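Local coordinates for biofilm growth-associated repressor (Xylella fastidiosa, PDB 3PQK), which represses transcription of its own operon by binding a palindromic AT-rich sequence over the promoter, acting as a winged-helix redox switch for hydrogen sulfide detoxification, at the interface of chains A and B. Coordinates in Å, arbitrary orientation; residue numbers count along the deposited sequence, not the author numbering. Chains: chain A/B, Biofilm growth-associated repressor.

The interface of chains A and B. Residues chain A 17, 21, 87, 91; chain B 17, 21, 87, 91.
A:Leu17 and B:Leu17 meet on the two-fold axis of the dimer, their side chains crossing at about a right angle with the CD2 methyls 3.8 Å apart. With A:Leu91 and B:Leu91 they hide most of the surface in this patch, an instance of how a homodimer can build an apolar seam from few residues, each used twice. The CD2 methyl of A:Leu17 also faces CD2 of B:Leu91, tip to tip at 4.0 Å, and the twin pair repeats this with the chains exchanged. A:Leu91, like B:Leu91, therefore offers one methyl to two neighbours of the other subunit, since the same CD2 of A:Leu91 lies 3.8 Å from CD1 of B:Leu87, whose side chain it passes at a slant. The two leucines of helix 84-96 leave their backbones differently: CG of A:Leu87 is anti to the backbone N (chi1 175°), whereas that of A:Leu91 stands beside its N (-69°), and with these settings, repeated in chain B, CD1 of A:Leu87 and CD2 of B:Leu91 meet across the interface. On the other flank of the A:Leu17 and B:Leu17 pair, OG of A:Ser21 rests against CB of B:Leu17 at 3.2 Å. That hydroxyl donates to the carbonyl O of A:Leu17 in its own chain (2.9 Å), approaching from above the carbonyl plane, which should limit rotation of the hydroxyl where the partner's helix passes. A:Leu17 lies near the C-terminal end of helix 5-20, A:Ser21 in the loop that follows, and A:Leu87 and A:Leu91 in helix 84-96, with chain B alike by symmetry; helices 5-20 and 84-96 contribute to the dimer interface of this ArsR-family repressor, apart from the helix-turn-helix at 39-62.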
loop_
_atom_site.group_PDB
_atom_site.type_symbol
_atom_site.label_atom_id
_atom_site.label_comp_id
_atom_site.label_asym_id
_atom_site.label_seq_id
_atom_site.Cartn_x
_atom_site.Cartn_y
_atom_site.Cartn_z
ATOM N N LEU A 17 -1.189 1.567 5.534
ATOM C CA LEU A 17 -1.915 1.697 4.256
ATOM C C LEU A 17 -3.011 2.737 4.375
ATOM O O LEU A 17 -3.241 3.484 3.421
ATOM C CB LEU A 17 -2.495 0.349 3.772
ATOM C CG LEU A 17 -1.486 -0.765 3.439
ATOM C CD1 LEU A 17 -2.197 -2.015 2.982
ATOM C CD2 LEU A 17 -0.453 -0.318 2.401
ATOM N N SER A 21 -3.393 6.049 2.022
ATOM C CA SER A 21 -4.671 6.052 1.288
ATOM C C SER A 21 -5.263 7.476 1.001
ATOM O O SER A 21 -6.471 7.677 1.166
ATOM C CB SER A 21 -5.709 5.228 2.050
ATOM O OG SER A 21 -5.532 3.863 1.742
ATOM N N LEU A 87 7.988 0.644 1.532
ATOM C CA LEU A 87 6.684 0.520 0.887
ATOM C C LEU A 87 6.523 1.646 -0.150
ATOM O O LEU A 87 6.063 1.384 -1.269
ATOM C CB LEU A 87 5.532 0.537 1.923
ATOM C CG LEU A 87 4.082 0.541 1.335
ATOM C CD1 LEU A 87 3.831 -0.646 0.425
ATOM C CD2 LEU A 87 3.039 0.608 2.455
ATOM N N LEU A 91 5.696 1.329 -4.126
ATOM C CA LEU A 91 4.571 2.020 -4.775
ATOM C C LEU A 91 5.097 2.868 -5.955
ATOM O O LEU A 91 4.435 2.952 -6.991
ATOM C CB LEU A 91 3.838 2.936 -3.768
ATOM C CG LEU A 91 3.035 2.259 -2.646
ATOM C CD1 LEU A 91 2.724 3.267 -1.530
ATOM C CD2 LEU A 91 1.714 1.643 -3.180
ATOM N N LEU B 17 -5.277 1.043 -1.928
ATOM C CA LEU B 17 -4.723 0.990 -0.564
ATOM C C LEU B 17 -5.846 0.964 0.458
ATOM O O LEU B 17 -5.731 0.266 1.464
ATOM C CB LEU B 17 -3.754 2.159 -0.278
ATOM C CG LEU B 17 -2.464 2.222 -1.122
ATOM C CD1 LEU B 17 -1.628 3.432 -0.741
ATOM C CD2 LEU B 17 -1.649 0.951 -1.027
ATOM N N SER B 21 -6.415 -1.929 3.287
ATOM C CA SER B 21 -6.363 -1.372 4.653
ATOM C C SER B 21 -7.243 -2.118 5.703
ATOM O O SER B 21 -7.911 -1.463 6.517
ATOM C CB SER B 21 -6.748 0.107 4.628
ATOM O OG SER B 21 -5.620 0.871 4.262
ATOM N N LEU B 87 1.391 -5.260 -6.054
ATOM C CA LEU B 87 1.441 -4.566 -4.768
ATOM C C LEU B 87 1.415 -5.601 -3.631
ATOM O O LEU B 87 2.197 -5.487 -2.676
ATOM C CB LEU B 87 0.302 -3.535 -4.630
ATOM C CG LEU B 87 0.168 -2.832 -3.236
ATOM C CD1 LEU B 87 1.456 -2.103 -2.841
ATOM C CD2 LEU B 87 -1.021 -1.886 -3.214
ATOM N N LEU B 91 4.102 -6.130 -0.608
ATOM C CA LEU B 91 3.728 -6.132 0.813
ATOM C C LEU B 91 4.217 -7.443 1.466
ATOM O O LEU B 91 4.659 -7.424 2.623
ATOM C CB LEU B 91 2.198 -6.013 0.980
ATOM C CG LEU B 91 1.535 -4.681 0.600
ATOM C CD1 LEU B 91 0.022 -4.864 0.423
ATOM C CD2 LEU B 91 1.822 -3.575 1.662
#